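Long-range contacts in spike protein P5 (Enterobacteria phage PRD1, PDB 1YQ5), which forms, as a homotrimer associated with P31 and P2, the spike complexes at the fivefold vertices of the capsid and is essential for viral infectivity: residues A[27-35]-A[45-53]; A[67-78]-A[124-135]. All coordinates share one frame; numbering follows the deposited sequence.

Contact 1 of 2, residues A[27-35]-A[45-53]; sequences TDFDLSGAL and TKSAAGIQL
Lys46 lies along the type I turn Leu31-Ala34, its methylenes passing Leu31 O before its amine reaches Ala34 O. CB is 3.5 Å from Leu31 O and CG stays beside the same oxygen. CD sits between it and Ala34 O, and CE comes within 3.6 Å of Ala34 O. At the end NZ donates to Ala34 O, 2.7 Å away and almost in line with the carbonyl, and also bonds Thr36. An all-extended chain beyond CG gives lysine the necessary length.

The other anchor is Ser47 O, which Leu31 N (3.0 Å) and Gly50 N approach from opposite faces of the carbonyl plane. Ser47 suits the hairpin bend because its OG also accepts from Ala49 N, making an ST turn. Gly50 closes that bend at phi 148°, where a CB would jam against the preceding carbonyl. The Asp30 carboxylate lies over Ala48 (OD2 to CB 3.6 Å), held against the bend by an Asx turn: OD1 takes both Ser32 N and Ser32 OG (2.6 Å). On the inner side Leu31 CD1 meets Ile51 CG1 at 3.9 Å, continuing onto Ile138.

A coil thus docks on a two-residue beta-hairpin turn at the edge of a sheet, bridging the two sheets of the beta jelly-roll in this C-terminal domain.

Contact 2 of 2, residues A[67-78]-A[124-135]; sequences VKNNTVTTGNYL and LCNDGAALSNYI
Val67 CB meets Leu124 CD2 at 3.6 Å, a branched pair packing between the two sheets. Lys68 next forms an antiparallel hydrogen-bonded pair with Ile135, Ile135 N donating to Lys68 O (2.9 Å); its long chain leads away, NZ bonding Asn70 and forming a salt bridge with Asp87 of the third subunit. The buried Asn69 side chain packs on the Asn133-Tyr134 backbone and beside Leu131. It starts a type I turn in which Thr71 OG1 receives Asn133 ND2 (3.2 Å) in the plane of the amide.

Val72 spreads its two methyls over the second segment, CG2 on Leu131 CD2 (3.9 Å), CG1 against Asn126 and Ala129 CB. Gly75, at phi 70°, leaves the space where a side chain would strike Asp127. The carboxylate of Asp127 grips Asn76 twice: OD1 takes the backbone N (2.8 Å) from above its plane, and OD2 takes ND2 (3.2 Å). A chi1 of 63° sets the carboxylate beside Asn76, where each oxygen meets one N-H.

The Asn126 side chain ends over one face of the Tyr77 ring, offset toward its rim, its amide plane steep to the ring (77°). Leu131 CD2 packs against Tyr77 CE2 (3.7 Å), and the Tyr77 OH donates to Val72 O (2.7 Å), pinning the loop. Leu78 pairs with Cys125, CD1 packing on SG.

Strand 76-83 here runs between 119-126 and 86-93, and strand 59-68 between 135-142 and 100-109; loops 69-75 and 127-134 cross between the sheets side by side in opposite directions, and Leu78 also packs on Thr98 of the second subunit.

Overall arrangement
From the N terminus the chain leaves strand 5-11, and its long loop reaches contact 1, which closes the short excursion through strand 35-40 by holding 27-35 against the hairpin 45-53. The chain then enters strand 59-68, whose end opens contact 2; that contact closes only after 45 intervening residues, when 124-135 returns. The two contacts follow in series, neither nesting nor crossing. Their centres lie about 20 Å apart, yet Phe29 CZ packs on Leu124 N at 3.6 Å. Strands 51-53 and 119-126, neighbours in one sheet, also connect them. Contact 1 brings the loop ahead of strand 35-40 against the other sheet's edge hairpin; contact 2 spans both sheets at one end of the jelly-roll.

Contact 1 of 2, residues A[27-35]-A[45-53]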
ATOM      1  N   THR A  27      20.543  -3.053   4.098  1.00 13.61           N
ATOM      2  CA  THR A  27      21.209  -2.300   5.154  1.00 13.29           C
ATOM      3  C   THR A  27      20.348  -1.068   5.395  1.00 13.98           C
ATOM      4  O   THR A  27      20.087  -0.302   4.465  1.00 12.97           O
ATOM      5  CB  THR A  27      22.622  -1.851   4.717  1.00 15.17           C
ATOM      6  OG1 THR A  27      23.409  -3.004   4.390  1.00 15.66           O
ATOM      7  CG2 THR A  27      23.308  -1.075   5.836  1.00 16.60           C
ATOM      8  N   ASP A  28      19.902  -0.882   6.632  1.00 12.63           N
ATOM      9  CA  ASP A  28      19.053   0.254   6.961  1.00 13.83           C
ATOM     10  C   ASP A  28      19.663   1.593   6.562  1.00 13.71           C
ATOM     11  O   ASP A  28      20.866   1.815   6.701  1.00 13.38           O
ATOM     12  CB  ASP A  28      18.701   0.227   8.448  1.00 15.19           C
ATOM     13  CG  ASP A  28      17.886  -1.002   8.818  1.00 15.56           C
ATOM     14  OD1 ASP A  28      17.089  -1.454   7.968  1.00 14.09           O
ATOM     15  OD2 ASP A  28      18.027  -1.507   9.949  1.00 15.79           O
ATOM     16  N   PHE A  29      18.810   2.477   6.062  1.00 12.63           N
ATOM     17  CA  PHE A  29      19.224   3.792   5.582  1.00 13.61           C
ATOM     18  C   PHE A  29      19.439   4.870   6.640  1.00 13.81           C
ATOM     19  O   PHE A  29      18.652   5.019   7.571  1.00 13.28           O
ATOM     20  CB  PHE A  29      18.189   4.331   4.587  1.00 11.39           C
ATOM     21  CG  PHE A  29      18.074   3.537   3.320  1.00 11.24           C
ATOM     22  CD1 PHE A  29      16.856   3.473   2.646  1.00 11.97           C
ATOM     23  CD2 PHE A  29      19.179   2.895   2.770  1.00 12.60           C
ATOM     24  CE1 PHE A  29      16.743   2.783   1.443  1.00 12.51           C
ATOM     25  CE2 PHE A  29      19.075   2.202   1.566  1.00 13.73           C
ATOM     26  CZ  PHE A  29      17.852   2.149   0.902  1.00 12.18           C
ATOM     27  N   ASP A  30      20.514   5.628   6.459  1.00 13.27           N
ATOM     28  CA  ASP A  30      20.837   6.759   7.317  1.00 13.91           C
ATOM     29  C   ASP A  30      20.057   7.875   6.621  1.00 13.58           C
ATOM     30  O   ASP A  30      20.400   8.253   5.502  1.00 12.97           O
ATOM     31  CB  ASP A  30      22.334   7.059   7.242  1.00 15.22           C
ATOM     32  CG  ASP A  30      22.713   8.349   7.950  1.00 14.44           C
ATOM     33  OD1 ASP A  30      21.910   9.309   7.947  1.00 13.73           O
ATOM     34  OD2 ASP A  30      23.830   8.408   8.498  1.00 13.99           O
ATOM     35  N   LEU A  31      19.015   8.394   7.262  1.00 13.64           N
ATOM     36  CA  LEU A  31      18.205   9.440   6.640  1.00 14.27           C
ATOM     37  C   LEU A  31      18.506  10.869   7.099  1.00 14.82           C
ATOM     38  O   LEU A  31      17.755  11.797   6.783  1.00 14.07           O
ATOM     39  CB  LEU A  31      16.719   9.145   6.864  1.00 13.31           C
ATOM     40  CG  LEU A  31      16.192   7.808   6.333  1.00 12.56           C
ATOM     41  CD1 LEU A  31      14.718   7.656   6.704  1.00 12.99           C
ATOM     42  CD2 LEU A  31      16.373   7.742   4.826  1.00 11.50           C
ATOM     43  N   SER A  32      19.601  11.051   7.828  1.00 14.28           N
ATOM     44  CA  SER A  32      19.957  12.375   8.329  1.00 15.10           C
ATOM     45  C   SER A  32      20.140  13.392   7.205  1.00 15.36           C
ATOM     46  O   SER A  32      19.787  14.560   7.355  1.00 14.50           O
ATOM     47  CB  SER A  32      21.237  12.302   9.169  1.00 14.76           C
ATOM     48  OG  SER A  32      22.333  11.852   8.392  1.00 14.39           O
ATOM     49  N   GLY A  33      20.681  12.938   6.080  1.00 15.24           N
ATOM     50  CA  GLY A  33      20.909  13.832   4.958  1.00 15.48           C
ATOM     51  C   GLY A  33      19.808  13.867   3.916  1.00 15.13           C
ATOM     52  O   GLY A  33      19.964  14.497   2.872  1.00 13.93           O
ATOM     53  N   ALA A  34      18.695  13.191   4.184  1.00 13.77           N
ATOM     54  CA  ALA A  34      17.586  13.174   3.239  1.00 13.70           C
ATOM     55  C   ALA A  34      16.967  14.562   3.123  1.00 13.76           C
ATOM     56  O   ALA A  34      17.001  15.349   4.070  1.00 13.41           O
ATOM     57  CB  ALA A  34      16.529  12.169   3.685  1.00 14.78           C
ATOM     58  N   LEU A  35      16.408  14.864   1.956  1.00 13.63           N
ATOM     59  CA  LEU A  35      15.769  16.156   1.738  1.00 14.48           C
ATOM     60  C   LEU A  35      14.348  16.114   2.293  1.00 14.62           C
ATOM     61  O   LEU A  35      13.566  15.230   1.947  1.00 14.53           O
ATOM     62  CB  LEU A  35      15.718  16.481   0.239  1.00 13.25           C
ATOM     63  CG  LEU A  35      14.926  17.730  -0.170  1.00 15.34           C
ATOM     64  CD1 LEU A  35      15.555  18.967   0.456  1.00 16.34           C
ATOM     65  CD2 LEU A  35      14.908  17.857  -1.685  1.00 14.67           C
ATOM     66  N   THR A  45      10.738  12.769  12.965  1.00 17.01           N
ATOM     67  CA  THR A  45      11.929  13.465  12.499  1.00 17.45           C
ATOM     68  C   THR A  45      12.960  12.510  11.902  1.00 17.29           C
ATOM     69  O   THR A  45      13.108  11.375  12.361  1.00 17.71           O
ATOM     70  CB  THR A  45      12.580  14.221  13.661  1.00 17.52           C
ATOM     71  OG1 THR A  45      12.908  13.291  14.698  1.00 17.26           O
ATOM     72  CG2 THR A  45      11.616  15.257  14.229  1.00 18.79           C
ATOM     73  N   LYS A  46      13.676  12.975  10.882  1.00 16.28           N
ATOM     74  CA  LYS A  46      14.695  12.157  10.234  1.00 14.77           C
ATOM     75  C   LYS A  46      15.945  12.069  11.100  1.00 15.84           C
ATOM     76  O   LYS A  46      16.274  13.006  11.830  1.00 15.91           O
ATOM     77  CB  LYS A  46      15.054  12.744   8.865  1.00 14.64           C
ATOM     78  CG  LYS A  46      15.637  14.157   8.909  1.00 14.31           C
ATOM     79  CD  LYS A  46      15.741  14.758   7.508  1.00 13.49           C
ATOM     80  CE  LYS A  46      16.320  16.173   7.540  1.00 14.19           C
ATOM     81  NZ  LYS A  46      16.268  16.823   6.196  1.00 13.08           N
ATOM     82  N   SER A  47      16.638  10.939  11.019  1.00 14.78           N
ATOM     83  CA  SER A  47      17.861  10.743  11.790  1.00 14.91           C
ATOM     84  C   SER A  47      18.740   9.719  11.084  1.00 14.75           C
ATOM     85  O   SER A  47      18.333   9.114  10.088  1.00 13.97           O
ATOM     86  CB  SER A  47      17.537  10.227  13.193  1.00 16.59           C
ATOM     87  OG  SER A  47      17.311   8.825  13.159  1.00 15.86           O
ATOM     88  N   ALA A  48      19.942   9.520  11.608  1.00 13.09           N
ATOM     89  CA  ALA A  48      20.867   8.558  11.034  1.00 12.98           C
ATOM     90  C   ALA A  48      20.323   7.134  11.169  1.00 12.12           C
ATOM     91  O   ALA A  48      20.759   6.237  10.460  1.00 11.55           O
ATOM     92  CB  ALA A  48      22.229   8.668  11.723  1.00 14.37           C
ATOM     93  N   ALA A  49      19.368   6.940  12.076  1.00 11.96           N
ATOM     94  CA  ALA A  49      18.773   5.620  12.309  1.00 12.58           C
ATOM     95  C   ALA A  49      17.538   5.344  11.442  1.00 12.42           C
ATOM     96  O   ALA A  49      17.206   4.191  11.178  1.00 12.01           O
ATOM     97  CB  ALA A  49      18.407   5.469  13.785  1.00 13.52           C
ATOM     98  N   GLY A  50      16.866   6.405  11.010  1.00 12.80           N
ATOM     99  CA  GLY A  50      15.673   6.266  10.187  1.00 12.73           C
ATOM    100  C   GLY A  50      14.759   7.426  10.521  1.00 13.57           C
ATOM    101  O   GLY A  50      15.181   8.579  10.459  1.00 14.66           O
ATOM    102  N   ILE A  51      13.509   7.144  10.870  1.00 13.07           N
ATOM    103  CA  ILE A  51      12.596   8.211  11.256  1.00 13.17           C
ATOM    104  C   ILE A  51      12.210   7.986  12.712  1.00 13.50           C
ATOM    105  O   ILE A  51      11.597   6.972  13.055  1.00 14.34           O
ATOM    106  CB  ILE A  51      11.328   8.242  10.380  1.00 12.31           C
ATOM    107  CG1 ILE A  51      11.701   8.609   8.941  1.00 11.00           C
ATOM    108  CG2 ILE A  51      10.342   9.275  10.928  1.00 12.51           C
ATOM    109  CD1 ILE A  51      10.509   8.712   8.003  1.00 12.08           C
ATOM    110  N   GLN A  52      12.590   8.933  13.562  1.00 13.90           N
ATOM    111  CA  GLN A  52      12.325   8.863  14.995  1.00 14.85           C
ATOM    112  C   GLN A  52      10.891   9.226  15.354  1.00 14.41           C
ATOM    113  O   GLN A  52      10.311  10.151  14.780  1.00 15.27           O
ATOM    114  CB  GLN A  52      13.241   9.834  15.751  1.00 15.93           C
ATOM    115  CG  GLN A  52      14.735   9.701  15.482  1.00 18.11           C
ATOM    116  CD  GLN A  52      15.327   8.451  16.090  1.00 19.29           C
ATOM    117  OE1 GLN A  52      14.941   8.037  17.187  1.00 21.28           O
ATOM    118  NE2 GLN A  52      16.281   7.851  15.394  1.00 16.60           N
ATOM    119  N   LEU A  53      10.326   8.498  16.312  1.00 14.04           N
ATOM    120  CA  LEU A  53       8.980   8.787  16.800  1.00 13.76           C
ATOM    121  C   LEU A  53       9.181   9.383  18.188  1.00 14.49           C
ATOM    122  O   LEU A  53       9.771   8.744  19.057  1.00 13.83           O
ATOM    123  CB  LEU A  53       8.130   7.518  16.905  1.00 12.47           C
ATOM    124  CG  LEU A  53       7.413   7.059  15.630  1.00 12.59           C
ATOM    125  CD1 LEU A  53       8.429   6.634  14.586  1.00 10.52           C
ATOM    126  CD2 LEU A  53       6.470   5.914  15.961  1.00 12.73           C
TER
HETATM  127  O   HOH W   1      16.621   3.352   8.574  1.00  8.88           O

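Contact 2 of 2, residues A[67-78]-A[124-135]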
ATOM      1  N   VAL A  67      10.682   3.620  -4.835  1.00 12.57           N
ATOM      2  CA  VAL A  67      11.969   3.778  -5.484  1.00 11.91           C
ATOM      3  C   VAL A  67      11.862   3.628  -6.988  1.00 12.41           C
ATOM      4  O   VAL A  67      11.082   2.819  -7.494  1.00 12.24           O
ATOM      5  CB  VAL A  67      13.015   2.742  -4.986  1.00 10.81           C
ATOM      6  CG1 VAL A  67      12.537   1.327  -5.279  1.00 10.68           C
ATOM      7  CG2 VAL A  67      14.352   2.985  -5.675  1.00 13.09           C
ATOM      8  N   LYS A  68      12.641   4.448  -7.684  1.00 11.31           N
ATOM      9  CA  LYS A  68      12.758   4.408  -9.130  1.00 12.19           C
ATOM     10  C   LYS A  68      14.265   4.483  -9.369  1.00 12.93           C
ATOM     11  O   LYS A  68      14.949   5.333  -8.798  1.00 12.96           O
ATOM     12  CB  LYS A  68      12.088   5.615  -9.807  1.00 11.21           C
ATOM     13  CG  LYS A  68      10.563   5.592  -9.873  1.00 11.85           C
ATOM     14  CD  LYS A  68      10.018   4.291 -10.460  1.00 11.95           C
ATOM     15  CE  LYS A  68      10.646   3.923 -11.808  1.00 12.61           C
ATOM     16  NZ  LYS A  68      10.384   4.905 -12.905  1.00  9.12           N
ATOM     17  N   ASN A  69      14.775   3.563 -10.176  1.00 13.36           N
ATOM     18  CA  ASN A  69      16.186   3.523 -10.547  1.00 13.12           C
ATOM     19  C   ASN A  69      16.104   2.949 -11.951  1.00 13.57           C
ATOM     20  O   ASN A  69      16.406   1.776 -12.195  1.00 13.62           O
ATOM     21  CB  ASN A  69      16.979   2.601  -9.619  1.00 12.70           C
ATOM     22  CG  ASN A  69      18.476   2.711  -9.843  1.00 13.04           C
ATOM     23  OD1 ASN A  69      18.990   2.307 -10.889  1.00 13.75           O
ATOM     24  ND2 ASN A  69      19.184   3.270  -8.867  1.00 11.29           N
ATOM     25  N   ASN A  70      15.659   3.811 -12.861  1.00 13.22           N
ATOM     26  CA  ASN A  70      15.426   3.479 -14.256  1.00 12.97           C
ATOM     27  C   ASN A  70      16.504   2.725 -15.012  1.00 13.95           C
ATOM     28  O   ASN A  70      16.205   2.083 -16.017  1.00 13.47           O
ATOM     29  CB  ASN A  70      15.044   4.756 -15.010  1.00 13.83           C
ATOM     30  CG  ASN A  70      13.761   5.369 -14.482  1.00 16.32           C
ATOM     31  OD1 ASN A  70      13.231   4.924 -13.461  1.00 16.43           O
ATOM     32  ND2 ASN A  70      13.252   6.387 -15.170  1.00 14.25           N
ATOM     33  N   THR A  71      17.743   2.789 -14.542  1.00 13.38           N
ATOM     34  CA  THR A  71      18.837   2.089 -15.203  1.00 14.64           C
ATOM     35  C   THR A  71      19.005   0.643 -14.737  1.00 15.38           C
ATOM     36  O   THR A  71      19.905  -0.065 -15.199  1.00 16.39           O
ATOM     37  CB  THR A  71      20.162   2.843 -15.022  1.00 13.73           C
ATOM     38  OG1 THR A  71      20.314   3.226 -13.648  1.00 13.28           O
ATOM     39  CG2 THR A  71      20.174   4.085 -15.910  1.00 14.81           C
ATOM     40  N   VAL A  72      18.154   0.210 -13.811  1.00 13.95           N
ATOM     41  CA  VAL A  72      18.190  -1.170 -13.329  1.00 14.41           C
ATOM     42  C   VAL A  72      16.782  -1.707 -13.544  1.00 15.05           C
ATOM     43  O   VAL A  72      15.860  -1.416 -12.777  1.00 14.33           O
ATOM     44  CB  VAL A  72      18.589  -1.254 -11.836  1.00 14.95           C
ATOM     45  CG1 VAL A  72      18.423  -2.680 -11.324  1.00 13.50           C
ATOM     46  CG2 VAL A  72      20.049  -0.818 -11.673  1.00 14.02           C
ATOM     47  N   THR A  73      16.628  -2.488 -14.606  1.00 14.60           N
ATOM     48  CA  THR A  73      15.333  -3.031 -14.995  1.00 14.11           C
ATOM     49  C   THR A  73      15.241  -4.546 -14.908  1.00 14.02           C
ATOM     50  O   THR A  73      14.344  -5.145 -15.495  1.00 13.06           O
ATOM     51  CB  THR A  73      15.018  -2.634 -16.440  1.00 15.27           C
ATOM     52  OG1 THR A  73      16.044  -3.159 -17.292  1.00 16.48           O
ATOM     53  CG2 THR A  73      14.981  -1.115 -16.587  1.00 16.10           C
ATOM     54  N   THR A  74      16.165  -5.161 -14.180  1.00 14.69           N
ATOM     55  CA  THR A  74      16.178  -6.609 -14.032  1.00 15.75           C
ATOM     56  C   THR A  74      16.119  -7.003 -12.559  1.00 14.30           C
ATOM     57  O   THR A  74      16.303  -6.168 -11.676  1.00 12.54           O
ATOM     58  CB  THR A  74      17.454  -7.214 -14.652  1.00 16.63           C
ATOM     59  OG1 THR A  74      18.606  -6.574 -14.093  1.00 17.83           O
ATOM     60  CG2 THR A  74      17.462  -7.015 -16.161  1.00 20.26           C
ATOM     61  N   GLY A  75      15.862  -8.281 -12.305  1.00 14.64           N
ATOM     62  CA  GLY A  75      15.787  -8.757 -10.937  1.00 15.39           C
ATOM     63  C   GLY A  75      14.553  -8.243 -10.217  1.00 14.37           C
ATOM     64  O   GLY A  75      13.565  -7.855 -10.845  1.00 13.66           O
ATOM     65  N   ASN A  76      14.613  -8.243  -8.891  1.00 13.90           N
ATOM     66  CA  ASN A  76      13.500  -7.781  -8.073  1.00 13.61           C
ATOM     67  C   ASN A  76      13.944  -6.733  -7.074  1.00 13.22           C
ATOM     68  O   ASN A  76      14.990  -6.871  -6.439  1.00 13.38           O
ATOM     69  CB  ASN A  76      12.890  -8.946  -7.294  1.00 15.05           C
ATOM     70  CG  ASN A  76      12.349 -10.026  -8.195  1.00 18.46           C
ATOM     71  OD1 ASN A  76      11.374  -9.817  -8.908  1.00 16.63           O
ATOM     72  ND2 ASN A  76      12.992 -11.190  -8.178  1.00 22.75           N
ATOM     73  N   TYR A  77      13.154  -5.676  -6.952  1.00 12.18           N
ATOM     74  CA  TYR A  77      13.448  -4.650  -5.974  1.00 12.49           C
ATOM     75  C   TYR A  77      12.877  -5.177  -4.664  1.00 13.01           C
ATOM     76  O   TYR A  77      11.712  -5.581  -4.602  1.00 13.76           O
ATOM     77  CB  TYR A  77      12.792  -3.326  -6.354  1.00 10.83           C
ATOM     78  CG  TYR A  77      13.577  -2.565  -7.396  1.00 10.71           C
ATOM     79  CD1 TYR A  77      13.384  -2.796  -8.757  1.00 11.58           C
ATOM     80  CD2 TYR A  77      14.545  -1.640  -7.014  1.00 10.78           C
ATOM     81  CE1 TYR A  77      14.143  -2.116  -9.718  1.00 11.40           C
ATOM     82  CE2 TYR A  77      15.310  -0.960  -7.961  1.00 12.11           C
ATOM     83  CZ  TYR A  77      15.105  -1.202  -9.307  1.00 12.24           C
ATOM     84  OH  TYR A  77      15.865  -0.525 -10.232  1.00 13.14           O
ATOM     85  N   LEU A  78      13.713  -5.203  -3.631  1.00 12.85           N
ATOM     86  CA  LEU A  78      13.306  -5.688  -2.320  1.00 11.03           C
ATOM     87  C   LEU A  78      13.167  -4.498  -1.378  1.00 11.38           C
ATOM     88  O   LEU A  78      14.089  -3.690  -1.254  1.00  8.78           O
ATOM     89  CB  LEU A  78      14.357  -6.651  -1.766  1.00 12.27           C
ATOM     90  CG  LEU A  78      14.854  -7.740  -2.719  1.00 11.51           C
ATOM     91  CD1 LEU A  78      15.876  -8.597  -1.995  1.00 11.97           C
ATOM     92  CD2 LEU A  78      13.686  -8.591  -3.212  1.00 12.78           C
ATOM     93  N   LEU A 124      16.109  -0.955   1.176  1.00 11.42           N
ATOM     94  CA  LEU A 124      15.699  -1.556  -0.084  1.00 11.04           C
ATOM     95  C   LEU A 124      16.942  -1.787  -0.933  1.00 11.51           C
ATOM     96  O   LEU A 124      18.014  -1.252  -0.638  1.00 11.22           O
ATOM     97  CB  LEU A 124      14.699  -0.647  -0.820  1.00 11.21           C
ATOM     98  CG  LEU A 124      15.115   0.744  -1.313  1.00 12.48           C
ATOM     99  CD1 LEU A 124      16.075   0.624  -2.496  1.00 13.85           C
ATOM    100  CD2 LEU A 124      13.870   1.512  -1.738  1.00 13.73           C
ATOM    101  N   CYS A 125      16.794  -2.595  -1.973  1.00 10.77           N
ATOM    102  CA  CYS A 125      17.885  -2.901  -2.886  1.00 12.18           C
ATOM    103  C   CYS A 125      17.254  -3.611  -4.057  1.00 11.99           C
ATOM    104  O   CYS A 125      16.036  -3.757  -4.116  1.00 11.87           O
ATOM    105  CB  CYS A 125      18.882  -3.868  -2.242  1.00 11.73           C
ATOM    106  SG  CYS A 125      18.262  -5.599  -2.124  1.00 14.07           S
ATOM    107  N   ASN A 126      18.092  -4.023  -4.996  1.00 10.69           N
ATOM    108  CA  ASN A 126      17.642  -4.815  -6.126  1.00 12.76           C
ATOM    109  C   ASN A 126      18.423  -6.093  -5.842  1.00 13.15           C
ATOM    110  O   ASN A 126      19.590  -6.023  -5.437  1.00 13.24           O
ATOM    111  CB  ASN A 126      18.088  -4.218  -7.452  1.00 13.20           C
ATOM    112  CG  ASN A 126      17.652  -5.063  -8.630  1.00 14.38           C
ATOM    113  OD1 ASN A 126      16.544  -4.900  -9.158  1.00 16.17           O
ATOM    114  ND2 ASN A 126      18.507  -5.991  -9.034  1.00 11.79           N
ATOM    115  N   ASP A 127      17.807  -7.251  -6.037  1.00 13.46           N
ATOM    116  CA  ASP A 127      18.493  -8.500  -5.728  1.00 13.77           C
ATOM    117  C   ASP A 127      19.552  -8.930  -6.736  1.00 14.12           C
ATOM    118  O   ASP A 127      20.271  -9.897  -6.497  1.00 12.16           O
ATOM    119  CB  ASP A 127      17.478  -9.633  -5.531  1.00 14.03           C
ATOM    120  CG  ASP A 127      16.679  -9.937  -6.789  1.00 14.30           C
ATOM    121  OD1 ASP A 127      16.973  -9.360  -7.856  1.00 13.65           O
ATOM    122  OD2 ASP A 127      15.747 -10.762  -6.703  1.00 12.79           O
ATOM    123  N   GLY A 128      19.663  -8.213  -7.850  1.00 14.06           N
ATOM    124  CA  GLY A 128      20.643  -8.590  -8.853  1.00 14.11           C
ATOM    125  C   GLY A 128      21.642  -7.520  -9.260  1.00 14.00           C
ATOM    126  O   GLY A 128      22.563  -7.794 -10.027  1.00 14.70           O
ATOM    127  N   ALA A 129      21.478  -6.302  -8.759  1.00 13.11           N
ATOM    128  CA  ALA A 129      22.401  -5.234  -9.124  1.00 13.25           C
ATOM    129  C   ALA A 129      22.394  -4.081  -8.134  1.00 14.15           C
ATOM    130  O   ALA A 129      21.404  -3.847  -7.440  1.00 15.08           O
ATOM    131  CB  ALA A 129      22.067  -4.721 -10.521  1.00 13.98           C
ATOM    132  N   ALA A 130      23.508  -3.359  -8.075  1.00 14.30           N
ATOM    133  CA  ALA A 130      23.624  -2.219  -7.175  1.00 15.68           C
ATOM    134  C   ALA A 130      22.808  -1.054  -7.725  1.00 15.32           C
ATOM    135  O   ALA A 130      22.552  -0.985  -8.925  1.00 15.98           O
ATOM    136  CB  ALA A 130      25.087  -1.816  -7.037  1.00 17.21           C
ATOM    137  N   LEU A 131      22.394  -0.144  -6.848  1.00 14.73           N
ATOM    138  CA  LEU A 131      21.616   1.021  -7.266  1.00 13.90           C
ATOM    139  C   LEU A 131      22.434   2.285  -7.026  1.00 13.57           C
ATOM    140  O   LEU A 131      22.846   2.554  -5.900  1.00 14.11           O
ATOM    141  CB  LEU A 131      20.311   1.108  -6.470  1.00 14.01           C
ATOM    142  CG  LEU A 131      19.384  -0.111  -6.513  1.00 15.48           C
ATOM    143  CD1 LEU A 131      18.159   0.155  -5.645  1.00 16.09           C
ATOM    144  CD2 LEU A 131      18.973  -0.398  -7.950  1.00 14.82           C
ATOM    145  N   SER A 132      22.679   3.054  -8.082  1.00 12.61           N
ATOM    146  CA  SER A 132      23.444   4.287  -7.951  1.00 13.50           C
ATOM    147  C   SER A 132      22.794   5.425  -8.732  1.00 14.42           C
ATOM    148  O   SER A 132      23.433   6.435  -9.021  1.00 15.12           O
ATOM    149  CB  SER A 132      24.880   4.076  -8.444  1.00 12.94           C
ATOM    150  OG  SER A 132      24.896   3.733  -9.817  1.00 13.45           O
ATOM    151  N   ASN A 133      21.519   5.257  -9.065  1.00 13.26           N
ATOM    152  CA  ASN A 133      20.773   6.262  -9.824  1.00 14.01           C
ATOM    153  C   ASN A 133      19.324   6.158  -9.368  1.00 13.59           C
ATOM    154  O   ASN A 133      18.405   6.022 -10.173  1.00 12.95           O
ATOM    155  CB  ASN A 133      20.893   5.961 -11.323  1.00 12.19           C
ATOM    156  CG  ASN A 133      19.984   6.831 -12.171  1.00 15.87           C
ATOM    157  OD1 ASN A 133      19.876   8.037 -11.950  1.00 15.27           O
ATOM    158  ND2 ASN A 133      19.331   6.221 -13.156  1.00 15.53           N
ATOM    159  N   TYR A 134      19.137   6.245  -8.057  1.00 14.31           N
ATOM    160  CA  TYR A 134      17.824   6.091  -7.455  1.00 14.49           C
ATOM    161  C   TYR A 134      17.176   7.341  -6.885  1.00 14.30           C
ATOM    162  O   TYR A 134      17.847   8.277  -6.457  1.00 13.34           O
ATOM    163  CB  TYR A 134      17.922   5.045  -6.341  1.00 13.55           C
ATOM    164  CG  TYR A 134      18.922   5.421  -5.260  1.00 13.98           C
ATOM    165  CD1 TYR A 134      18.554   6.248  -4.200  1.00 14.71           C
ATOM    166  CD2 TYR A 134      20.247   4.988  -5.325  1.00 13.33           C
ATOM    167  CE1 TYR A 134      19.479   6.639  -3.231  1.00 14.36           C
ATOM    168  CE2 TYR A 134      21.182   5.373  -4.359  1.00 12.27           C
ATOM    169  CZ  TYR A 134      20.787   6.200  -3.319  1.00 13.44           C
ATOM    170  OH  TYR A 134      21.698   6.602  -2.372  1.00 12.49           O
ATOM    171  N   ILE A 135      15.850   7.344  -6.907  1.00 12.83           N
ATOM    172  CA  ILE A 135      15.071   8.415  -6.315  1.00 13.29           C
ATOM    173  C   ILE A 135      14.147   7.655  -5.379  1.00 13.43           C
ATOM    174  O   ILE A 135      13.264   6.916  -5.818  1.00 13.64           O
ATOM    175  CB  ILE A 135      14.232   9.195  -7.336  1.00 13.16           C
ATOM    176  CG1 ILE A 135      15.149   9.999  -8.259  1.00 13.16           C
ATOM    177  CG2 ILE A 135      13.298  10.160  -6.593  1.00 13.37           C
ATOM    178  CD1 ILE A 135      15.992  11.027  -7.518  1.00 10.99           C
TER
HETATM  179  O   HOH W   2      16.362   6.695 -11.905  1.00 13.56           O
HETATM  180  O   HOH W   3      22.003   2.271 -10.877  1.00 13.20           O